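Local coordinates for amidohydrolase 3 domain-containing protein (Pyrococcus horikoshii, PDB 3IGH) that is of unknown function but, as a presumed metal-dependent member of the amidohydrolase family, probably hydrolyses carbon-nitrogen bonds other than peptide bonds, at residues I316-L321 against A340-D345; R385-M390 against Q432-K437; V80-A85 against F106-D111. One frame throughout, in Å; residues are numbered along the deposited sequence.

Overall arrangement
Three loops are closed in series along the chain, none enclosing or crossing another. Contact 3 comes first: strands 80-81 and 103-108 pair in parallel, with helix 88-96 connecting them, at one edge of a mixed sheet, about 32 Å and 35 Å, centre to centre, from contacts 1 and 2. Contact 1 then joins the start of helix 318-331 to the loop before helix 345-354, just past the ends of the neighbouring parallel strands 310-315 and 336-337. Contact 2 follows, bringing the loop ahead of helix 436-450 onto the first turn of helix 386-392. Contacts 1 and 2 meet directly, with centres about 17 Å apart: Arg385 forms a salt bridge with Asp345, and Val343 packs on Leu389.

Contact 1. Residues I316-L321 against A340-D345; sequences IGDKAL and ASLVRD. With SO4 (sulfate ion), chain G.
Asp318 and Arg344 form the charged link between the start of helix 318-331 and the loop at 340-345. Arg344 NH2 donates to Asp318 OD2 over 2.9 Å in a fairly straight bond (160° at the hydrogen). The oxygen lies in the guanidinium plane and is met on its anti side, somewhat out of the carboxylate plane, while the carboxylate and guanidinium planes stand almost perpendicular. A chi1 of 70° puts Asp318 CG between the backbone N and the carbonyl carbon, bringing the carboxylate round to Arg344. Ser277 OG also bonds Asp318 OD2, and Arg344 has further acid partners in Asp322 and Asp346, so a long, branched cation suits this cluster.

The backbones supply a second set of bonds. Leu342 N reaches Ile316 O in a weak hydrogen bond of 3.2 Å. A water spans the same gap, 3.0 Å from Ile316 O and 2.8 Å from Leu342 O. The latter oxygen also receives a CA-H...O contact from Asp318 CA at 3.4 Å. Gly317 occupies the N-cap, its carbonyl accepting from Leu321 N in the first turn.

Two apolar contacts accompany these bonds. Leu321 CD2 meets Val343 CG2 at 3.6 Å, branched tips suited to a buried seam. Ile316 CG2, anti to its backbone N, packs against Ser341 CB and OG.

Where the loop runs into helix 345-354, Asp345 N binds sulfate O1 at 2.9 Å, and Trp382 holds the same ion. Ile316 and Gly317 follow strand 310-315, with both amides bonded to Asp266. Ala340 to Arg344 lie between strand 336-337, which runs parallel beside 310-315, and helix 345-354, whose Gln347 and Leu348 pack against Leu321 and Val343.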
loop_
_atom_site.group_PDB
_atom_site.type_symbol
_atom_site.label_atom_id
_atom_site.label_comp_id
_atom_site.label_asym_id
_atom_site.label_seq_id
_atom_site.Cartn_x
_atom_site.Cartn_y
_atom_site.Cartn_z
ATOM N N ILE A 316 11.970 -21.683 19.270
ATOM C CA ILE A 316 12.245 -23.100 19.028
ATOM C C ILE A 316 12.241 -23.870 20.362
ATOM O O ILE A 316 11.495 -24.834 20.526
ATOM C CB ILE A 316 13.546 -23.270 18.183
ATOM C CG1 ILE A 316 13.267 -22.796 16.753
ATOM C CG2 ILE A 316 14.013 -24.731 18.144
ATOM C CD1 ILE A 316 14.422 -22.951 15.768
ATOM N N GLY A 317 13.044 -23.420 21.321
ATOM C CA GLY A 317 13.122 -24.079 22.628
ATOM C C GLY A 317 11.874 -23.864 23.461
ATOM O O GLY A 317 11.096 -22.933 23.208
ATOM N N ASP A 318 11.667 -24.725 24.455
ATOM C CA ASP A 318 10.458 -24.636 25.271
ATOM C C ASP A 318 10.467 -23.425 26.210
ATOM O O ASP A 318 9.412 -22.856 26.492
ATOM C CB ASP A 318 10.203 -25.934 26.047
ATOM C CG ASP A 318 11.211 -26.167 27.150
ATOM O OD1 ASP A 318 12.423 -26.311 26.866
ATOM O OD2 ASP A 318 10.780 -26.193 28.316
ATOM N N LYS A 319 11.647 -23.022 26.674
ATOM C CA LYS A 319 11.739 -21.803 27.493
ATOM C C LYS A 319 11.547 -20.551 26.634
ATOM O O LYS A 319 10.943 -19.581 27.077
ATOM C CB LYS A 319 13.058 -21.726 28.262
ATOM C CG LYS A 319 13.091 -20.615 29.304
ATOM C CD LYS A 319 14.373 -20.648 30.127
ATOM C CE LYS A 319 14.154 -19.930 31.455
ATOM N NZ LYS A 319 15.326 -20.074 32.365
ATOM N N ALA A 320 12.050 -20.589 25.401
ATOM C CA ALA A 320 11.839 -19.501 24.447
ATOM C C ALA A 320 10.360 -19.287 24.189
ATOM O O ALA A 320 9.910 -18.150 24.037
ATOM C CB ALA A 320 12.522 -19.815 23.162
ATOM N N LEU A 321 9.615 -20.389 24.133
ATOM C CA LEU A 321 8.173 -20.341 23.989
ATOM C C LEU A 321 7.494 -19.649 25.177
ATOM O O LEU A 321 6.553 -18.869 24.972
ATOM C CB LEU A 321 7.596 -21.743 23.772
ATOM C CG LEU A 321 6.078 -21.821 23.585
ATOM C CD1 LEU A 321 5.612 -20.983 22.388
ATOM C CD2 LEU A 321 5.649 -23.256 23.419
ATOM N N ALA A 340 7.729 -23.344 16.975
ATOM C CA ALA A 340 7.125 -24.007 18.144
ATOM C C ALA A 340 7.600 -25.462 18.253
ATOM O O ALA A 340 6.801 -26.389 18.415
ATOM C CB ALA A 340 5.592 -23.915 18.097
ATOM N N SER A 341 8.915 -25.640 18.152
ATOM C CA SER A 341 9.525 -26.958 17.960
ATOM C C SER A 341 9.434 -27.863 19.184
ATOM O O SER A 341 9.310 -29.079 19.052
ATOM C CB SER A 341 10.983 -26.791 17.541
ATOM O OG SER A 341 11.082 -25.936 16.406
ATOM N N LEU A 342 9.478 -27.249 20.360
ATOM C CA LEU A 342 9.397 -27.946 21.638
ATOM C C LEU A 342 8.315 -27.285 22.485
ATOM O O LEU A 342 8.486 -26.145 22.929
ATOM C CB LEU A 342 10.727 -27.835 22.374
ATOM C CG LEU A 342 11.834 -28.866 22.195
ATOM C CD1 LEU A 342 12.856 -28.641 23.276
ATOM C CD2 LEU A 342 11.285 -30.254 22.326
ATOM N N VAL A 343 7.203 -27.987 22.677
ATOM C CA VAL A 343 6.073 -27.484 23.460
ATOM C C VAL A 343 5.743 -28.498 24.558
ATOM O O VAL A 343 5.441 -29.648 24.256
ATOM C CB VAL A 343 4.814 -27.273 22.577
ATOM C CG1 VAL A 343 3.626 -26.810 23.416
ATOM C CG2 VAL A 343 5.099 -26.274 21.445
ATOM N N ARG A 344 5.804 -28.066 25.818
ATOM C CA ARG A 344 5.482 -28.931 26.969
ATOM C C ARG A 344 3.973 -29.116 27.095
ATOM O O ARG A 344 3.218 -28.290 26.590
ATOM C CB ARG A 344 6.011 -28.313 28.263
ATOM C CG ARG A 344 7.476 -27.931 28.262
ATOM C CD ARG A 344 7.938 -27.497 29.664
ATOM N NE ARG A 344 7.134 -26.389 30.176
ATOM C CZ ARG A 344 7.490 -25.105 30.127
ATOM N NH1 ARG A 344 6.670 -24.187 30.606
ATOM N NH2 ARG A 344 8.654 -24.732 29.602
ATOM N N ASP A 345 3.534 -30.170 27.791
ATOM C CA ASP A 345 2.095 -30.417 28.015
ATOM C C ASP A 345 1.395 -29.222 28.669
ATOM O O ASP A 345 0.259 -28.904 28.318
ATOM C CB ASP A 345 1.845 -31.678 28.866
ATOM C CG ASP A 345 2.257 -32.976 28.168
ATOM O OD1 ASP A 345 1.980 -34.055 28.744
ATOM O OD2 ASP A 345 2.858 -32.939 27.068
HETATM S S SO4 G . 5.140 -31.846 30.697
HETATM O O1 SO4 G . 5.189 -32.103 29.264
HETATM O O2 SO4 G . 6.481 -31.536 31.185
HETATM O O3 SO4 G . 4.277 -30.696 30.978
HETATM O O4 SO4 G . 4.625 -33.038 31.367
HETATM O O HOH W 1 8.628 -24.055 21.078
#

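Contact 2. Residues R385-M390 against Q432-K437; sequences RFKDLM and QALDIK. With SO4 (sulfate ion), chain N.
Lys387 and Gln432 bring their CA atoms to 5.0 Å where the chain ahead of helix 436-450 passes the first turn of helix 386-392, whose N-cap residue is Arg385.

Gln432 bends at chi2 (-57°), and its amide meets the helix start. OE1 accepts from Asp388 N at 3.1 Å, nearly straight and on a lone pair in the carbonyl plane. NE2 gives a weaker bond of 3.3 Å to Asp388 OD1, so one amide, donor and acceptor together, engages both backbone and side chain of a single residue. Asp388 OD2 is gripped side-on by Arg385: NE (2.9 Å) uses the anti lone pair, while NH2 (3.0 Å) comes from above the carboxylate plane. Arg385 NH1 turns to Asp345 and Val343 O.

Met390, modelled in two conformers, in one of them meets Leu434 tip to tip, SD 3.8 Å from CD1; long, flexible methionine and branched leucine suit such an apolar meeting. Leu434 CD2 also lies 3.7 Å from Lys387 CA. The extended, exposed Lys387 ends at a water that accepts from NZ and donates to Ala433 O. Farther along, Lys437 NZ holds a sulfate oxygen at 2.7 Å.

This is loop-to-helix packing in a TIM-barrel-clan chain: Gln432 supplies a side-chain acceptor for a first-turn N-H of helix 386-392, and Asp435 is the N-cap of helix 436-450, its OD1 accepting from Asp438 N.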
loop_
_atom_site.group_PDB
_atom_site.type_symbol
_atom_site.label_atom_id
_atom_site.label_comp_id
_atom_site.label_asym_id
_atom_site.label_seq_id
_atom_site.Cartn_x
_atom_site.Cartn_y
_atom_site.Cartn_z
ATOM N N ARG A 385 4.966 -31.480 17.786
ATOM C CA ARG A 385 3.752 -32.210 18.169
ATOM C C ARG A 385 2.517 -31.665 17.463
ATOM O O ARG A 385 1.588 -31.146 18.091
ATOM C CB ARG A 385 3.602 -32.288 19.705
ATOM C CG ARG A 385 3.580 -30.953 20.454
ATOM C CD ARG A 385 3.771 -31.125 21.959
ATOM N NE ARG A 385 2.825 -32.050 22.582
ATOM C CZ ARG A 385 2.732 -32.270 23.896
ATOM N NH1 ARG A 385 3.523 -31.629 24.750
ATOM N NH2 ARG A 385 1.843 -33.135 24.360
ATOM N N PHE A 386 2.496 -31.840 16.141
ATOM C CA PHE A 386 1.548 -31.126 15.276
ATOM C C PHE A 386 0.083 -31.476 15.514
ATOM O O PHE A 386 -0.777 -30.604 15.428
ATOM C CB PHE A 386 1.890 -31.323 13.798
ATOM C CG PHE A 386 3.293 -30.924 13.431
ATOM C CD1 PHE A 386 4.006 -31.670 12.496
ATOM C CD2 PHE A 386 3.907 -29.811 14.011
ATOM C CE1 PHE A 386 5.297 -31.315 12.140
ATOM C CE2 PHE A 386 5.212 -29.462 13.664
ATOM C CZ PHE A 386 5.901 -30.207 12.717
ATOM N N LYS A 387 -0.189 -32.749 15.802
ATOM C CA LYS A 387 -1.542 -33.187 16.110
ATOM C C LYS A 387 -2.060 -32.526 17.390
ATOM O O LYS A 387 -3.168 -31.997 17.395
ATOM C CB LYS A 387 -1.642 -34.717 16.181
ATOM C CG LYS A 387 -3.093 -35.218 16.230
ATOM C CD LYS A 387 -3.196 -36.737 16.193
ATOM C CE LYS A 387 -4.625 -37.182 15.889
ATOM N NZ LYS A 387 -4.757 -38.667 15.820
ATOM N N ASP A 388 -1.241 -32.525 18.445
ATOM C CA ASP A 388 -1.563 -31.802 19.684
ATOM C C ASP A 388 -1.773 -30.296 19.477
ATOM O O ASP A 388 -2.701 -29.719 20.035
ATOM C CB ASP A 388 -0.476 -32.013 20.746
ATOM C CG ASP A 388 -0.345 -33.465 21.169
ATOM O OD1 ASP A 388 -1.332 -34.216 21.022
ATOM O OD2 ASP A 388 0.750 -33.851 21.641
ATOM N N LEU A 389 -0.904 -29.666 18.687
ATOM C CA LEU A 389 -0.971 -28.215 18.462
ATOM C C LEU A 389 -2.203 -27.786 17.650
ATOM O O LEU A 389 -2.803 -26.735 17.927
ATOM C CB LEU A 389 0.317 -27.717 17.794
ATOM C CG LEU A 389 1.601 -27.863 18.622
ATOM C CD1 LEU A 389 2.858 -27.599 17.791
ATOM C CD2 LEU A 389 1.567 -26.959 19.864
ATOM N N MET A 390 -2.586 -28.617 16.674
ATOM C CA MET A 390 -3.741 -28.361 15.810
ATOM C C MET A 390 -5.031 -28.296 16.638
ATOM O O MET A 390 -5.995 -27.617 16.267
ATOM C CB MET A 390 -3.842 -29.466 14.751
ATOM C CG MET A 390 -4.288 -29.023 13.359
ATOM S SD MET A 390 -4.023 -30.314 12.107
ATOM C CE MET A 390 -4.861 -31.698 12.885
ATOM N N GLN A 432 1.598 -38.512 16.431
ATOM C CA GLN A 432 1.478 -37.112 16.027
ATOM C C GLN A 432 1.272 -36.939 14.522
ATOM O O GLN A 432 1.128 -35.810 14.040
ATOM C CB GLN A 432 2.693 -36.313 16.500
ATOM C CG GLN A 432 2.763 -36.137 18.016
ATOM C CD GLN A 432 1.523 -35.471 18.569
ATOM O OE1 GLN A 432 1.189 -34.353 18.193
ATOM N NE2 GLN A 432 0.824 -36.165 19.452
ATOM N N ALA A 433 1.266 -38.056 13.793
ATOM C CA ALA A 433 1.028 -38.064 12.346
ATOM C C ALA A 433 -0.343 -37.481 12.020
ATOM O O ALA A 433 -1.310 -37.727 12.738
ATOM C CB ALA A 433 1.139 -39.481 11.804
ATOM N N LEU A 434 -0.411 -36.682 10.959
ATOM C CA LEU A 434 -1.681 -36.107 10.514
ATOM C C LEU A 434 -2.187 -36.899 9.322
ATOM O O LEU A 434 -1.400 -37.535 8.627
ATOM C CB LEU A 434 -1.512 -34.634 10.112
ATOM C CG LEU A 434 -0.977 -33.622 11.131
ATOM C CD1 LEU A 434 -1.132 -32.214 10.586
ATOM C CD2 LEU A 434 -1.699 -33.747 12.452
ATOM N N ASP A 435 -3.489 -36.863 9.071
ATOM C CA ASP A 435 -3.984 -37.424 7.819
ATOM C C ASP A 435 -3.839 -36.385 6.703
ATOM O O ASP A 435 -3.618 -35.199 6.981
ATOM C CB ASP A 435 -5.414 -37.974 7.946
ATOM C CG ASP A 435 -6.417 -36.944 8.434
ATOM O OD1 ASP A 435 -6.341 -35.758 8.045
ATOM O OD2 ASP A 435 -7.312 -37.337 9.211
ATOM N N ILE A 436 -3.960 -36.828 5.453
ATOM C CA ILE A 436 -3.732 -35.950 4.303
ATOM C C ILE A 436 -4.677 -34.736 4.250
ATOM O O ILE A 436 -4.231 -33.639 3.922
ATOM C CB ILE A 436 -3.681 -36.740 2.958
ATOM C CG1 ILE A 436 -3.126 -35.851 1.839
ATOM C CG2 ILE A 436 -5.050 -37.372 2.613
ATOM C CD1 ILE A 436 -2.326 -36.603 0.807
ATOM N N LYS A 437 -5.947 -34.924 4.620
ATOM C CA LYS A 437 -6.921 -33.825 4.662
ATOM C C LYS A 437 -6.513 -32.693 5.601
ATOM O O LYS A 437 -6.626 -31.521 5.243
ATOM C CB LYS A 437 -8.296 -34.318 5.113
ATOM C CG LYS A 437 -9.262 -34.724 4.022
ATOM C CD LYS A 437 -10.679 -34.267 4.380
ATOM C CE LYS A 437 -11.024 -34.515 5.856
ATOM N NZ LYS A 437 -11.719 -33.345 6.484
HETATM S S SO4 N . -15.743 -33.407 7.092
HETATM O O1 SO4 N . -16.423 -34.686 7.279
HETATM O O2 SO4 N . -14.398 -33.657 6.586
HETATM O O3 SO4 N . -16.485 -32.608 6.125
HETATM O O4 SO4 N . -15.672 -32.693 8.365
HETATM O O HOH W 2 -2.147 -39.711 14.385
#

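Contact 3. Residues V80-A85 against F106-D111; sequences VDLRGA and FGWDQD. With SO4 (sulfate ion), chain I.
Phe106 leans across its strand pair onto Asp81 and Arg83. Its chi1 of 78° sets CG between the backbone N and the carbonyl carbon, and from CB the ring extends over the neighbouring strand. CD2 comes 3.5 Å from Val80 O, and CE2 lies 3.8 Å from Asp81 CA. At the tip CZ reaches Asp81 OD1 at 3.6 Å, with ring and carboxylate planes only 18° apart. CE1, on the other flank, lies over one face of the Arg83 guanidinium, nearer its rim, and 3.8 Å from NE. The phenyl rim thus touches both partners of an ion pair.

The backbone beneath is a parallel bridge: Phe106 N donates to Val80 O (3.0 Å) and Phe106 O accepts from Leu82 N (2.8 Å). Asp81 and Phe106 are the bridge partners, with their side chains on the same face. These strands, with helix 88-96 between them, form a beta-alpha-beta unit at the edge of a mixed sheet, next to strand 129-133.

Asp81 and Arg83 fix each other. Arg83 NE and NH2 grip the two carboxylate oxygens side-on, one each, and Arg83 N also donates to Asp81 OD1, making an Asx turn. A type II turn from Leu82 to Ala85 follows, with Gly84 at its positive phi. Gly107, also at positive phi and without a side chain, lets Arg83 CG settle 3.7 Å from its CA.

Leu82 CD1 touches the Trp108 ring edge at CD1 (3.8 Å), while Trp108 NE1 bonds Ile131 O. Asp109 N-caps helix 110-113, its OD1 accepting from Asp111 N.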
loop_
_atom_site.group_PDB
_atom_site.type_symbol
_atom_site.label_atom_id
_atom_site.label_comp_id
_atom_site.label_asym_id
_atom_site.label_seq_id
_atom_site.Cartn_x
_atom_site.Cartn_y
_atom_site.Cartn_z
ATOM N N VAL A 80 26.403 -21.717 -6.238
ATOM C CA VAL A 80 27.143 -22.911 -6.631
ATOM C C VAL A 80 27.022 -23.975 -5.536
ATOM O O VAL A 80 27.338 -23.729 -4.363
ATOM C CB VAL A 80 28.640 -22.599 -6.927
ATOM C CG1 VAL A 80 29.373 -23.852 -7.402
ATOM C CG2 VAL A 80 28.764 -21.508 -7.986
ATOM N N ASP A 81 26.560 -25.156 -5.933
ATOM C CA ASP A 81 26.387 -26.282 -5.023
ATOM C C ASP A 81 27.712 -27.052 -4.903
ATOM O O ASP A 81 28.158 -27.691 -5.859
ATOM C CB ASP A 81 25.263 -27.186 -5.550
ATOM C CG ASP A 81 24.834 -28.253 -4.553
ATOM O OD1 ASP A 81 25.485 -28.422 -3.499
ATOM O OD2 ASP A 81 23.821 -28.929 -4.829
ATOM N N LEU A 82 28.315 -26.995 -3.716
ATOM C CA LEU A 82 29.600 -27.640 -3.448
ATOM C C LEU A 82 29.469 -28.921 -2.625
ATOM O O LEU A 82 30.476 -29.498 -2.204
ATOM C CB LEU A 82 30.561 -26.669 -2.749
ATOM C CG LEU A 82 30.810 -25.307 -3.410
ATOM C CD1 LEU A 82 31.558 -24.386 -2.449
ATOM C CD2 LEU A 82 31.562 -25.448 -4.731
ATOM N N ARG A 83 28.234 -29.363 -2.394
ATOM C CA ARG A 83 27.998 -30.606 -1.663
ATOM C C ARG A 83 28.564 -31.772 -2.457
ATOM O O ARG A 83 28.380 -31.852 -3.671
ATOM C CB ARG A 83 26.505 -30.824 -1.422
ATOM C CG ARG A 83 25.894 -29.864 -0.422
ATOM C CD ARG A 83 24.404 -30.098 -0.297
ATOM N NE ARG A 83 23.721 -29.845 -1.562
ATOM C CZ ARG A 83 22.407 -29.927 -1.729
ATOM N NH1 ARG A 83 21.625 -30.261 -0.714
ATOM N NH2 ARG A 83 21.873 -29.671 -2.912
ATOM N N GLY A 84 29.291 -32.645 -1.771
ATOM C CA GLY A 84 29.886 -33.802 -2.423
ATOM C C GLY A 84 31.180 -33.562 -3.186
ATOM O O GLY A 84 31.714 -34.503 -3.776
ATOM N N ALA A 85 31.683 -32.323 -3.196
ATOM C CA ALA A 85 32.980 -32.016 -3.818
ATOM C C ALA A 85 34.091 -32.719 -3.039
ATOM O O ALA A 85 34.182 -32.595 -1.814
ATOM C CB ALA A 85 33.228 -30.507 -3.878
ATOM N N PHE A 106 27.832 -22.883 -1.507
ATOM C CA PHE A 106 27.402 -23.484 -0.241
ATOM C C PHE A 106 27.670 -24.985 -0.240
ATOM O O PHE A 106 27.771 -25.611 -1.298
ATOM C CB PHE A 106 25.899 -23.221 0.017
ATOM C CG PHE A 106 24.974 -24.124 -0.771
ATOM C CD1 PHE A 106 24.457 -25.292 -0.198
ATOM C CD2 PHE A 106 24.630 -23.815 -2.081
ATOM C CE1 PHE A 106 23.624 -26.138 -0.929
ATOM C CE2 PHE A 106 23.787 -24.643 -2.811
ATOM C CZ PHE A 106 23.289 -25.811 -2.237
ATOM N N GLY A 107 27.752 -25.552 0.961
ATOM C CA GLY A 107 27.692 -26.995 1.125
ATOM C C GLY A 107 28.994 -27.771 1.149
ATOM O O GLY A 107 28.958 -28.999 1.230
ATOM N N TRP A 108 30.140 -27.089 1.090
ATOM C CA TRP A 108 31.425 -27.804 1.137
ATOM C C TRP A 108 31.691 -28.364 2.524
ATOM O O TRP A 108 31.165 -27.869 3.518
ATOM C CB TRP A 108 32.611 -26.932 0.660
ATOM C CG TRP A 108 32.889 -25.710 1.508
ATOM C CD1 TRP A 108 32.461 -24.438 1.253
ATOM C CD2 TRP A 108 33.652 -25.637 2.727
ATOM N NE1 TRP A 108 32.889 -23.588 2.237
ATOM C CE2 TRP A 108 33.633 -24.289 3.148
ATOM C CE3 TRP A 108 34.351 -26.574 3.501
ATOM C CZ2 TRP A 108 34.278 -23.856 4.313
ATOM C CZ3 TRP A 108 34.990 -26.141 4.658
ATOM C CH2 TRP A 108 34.954 -24.795 5.051
ATOM N N ASP A 109 32.542 -29.388 2.589
ATOM C CA ASP A 109 32.871 -30.038 3.845
ATOM C C ASP A 109 34.324 -30.489 3.754
ATOM O O ASP A 109 34.684 -31.198 2.806
ATOM C CB ASP A 109 31.940 -31.253 4.042
ATOM C CG ASP A 109 32.185 -32.009 5.352
ATOM O OD1 ASP A 109 33.093 -31.668 6.148
ATOM O OD2 ASP A 109 31.424 -32.967 5.604
ATOM N N GLN A 110 35.132 -30.103 4.748
ATOM C CA GLN A 110 36.557 -30.471 4.774
ATOM C C GLN A 110 36.750 -31.987 4.864
ATOM O O GLN A 110 37.764 -32.506 4.413
ATOM C CB GLN A 110 37.328 -29.741 5.893
ATOM C CG GLN A 110 36.998 -30.149 7.344
ATOM C CD GLN A 110 35.824 -29.381 7.935
ATOM O OE1 GLN A 110 34.988 -28.831 7.212
ATOM N NE2 GLN A 110 35.762 -29.337 9.261
ATOM N N ASP A 111 35.762 -32.683 5.431
ATOM C CA ASP A 111 35.783 -34.149 5.527
ATOM C C ASP A 111 35.688 -34.834 4.162
ATOM O O ASP A 111 36.271 -35.902 3.948
ATOM C CB ASP A 111 34.678 -34.637 6.467
ATOM C CG ASP A 111 34.973 -34.326 7.925
ATOM O OD1 ASP A 111 36.120 -33.925 8.235
ATOM O OD2 ASP A 111 34.062 -34.490 8.763
HETATM S S SO4 I . 38.537 -30.201 11.452
HETATM O O1 SO4 I . 39.705 -30.163 10.570
HETATM O O2 SO4 I . 38.921 -30.724 12.761
HETATM O O3 SO4 I . 38.009 -28.847 11.609
HETATM O O4 SO4 I . 37.514 -31.070 10.876
HETATM O O HOH W 3 32.670 -30.908 -0.007
#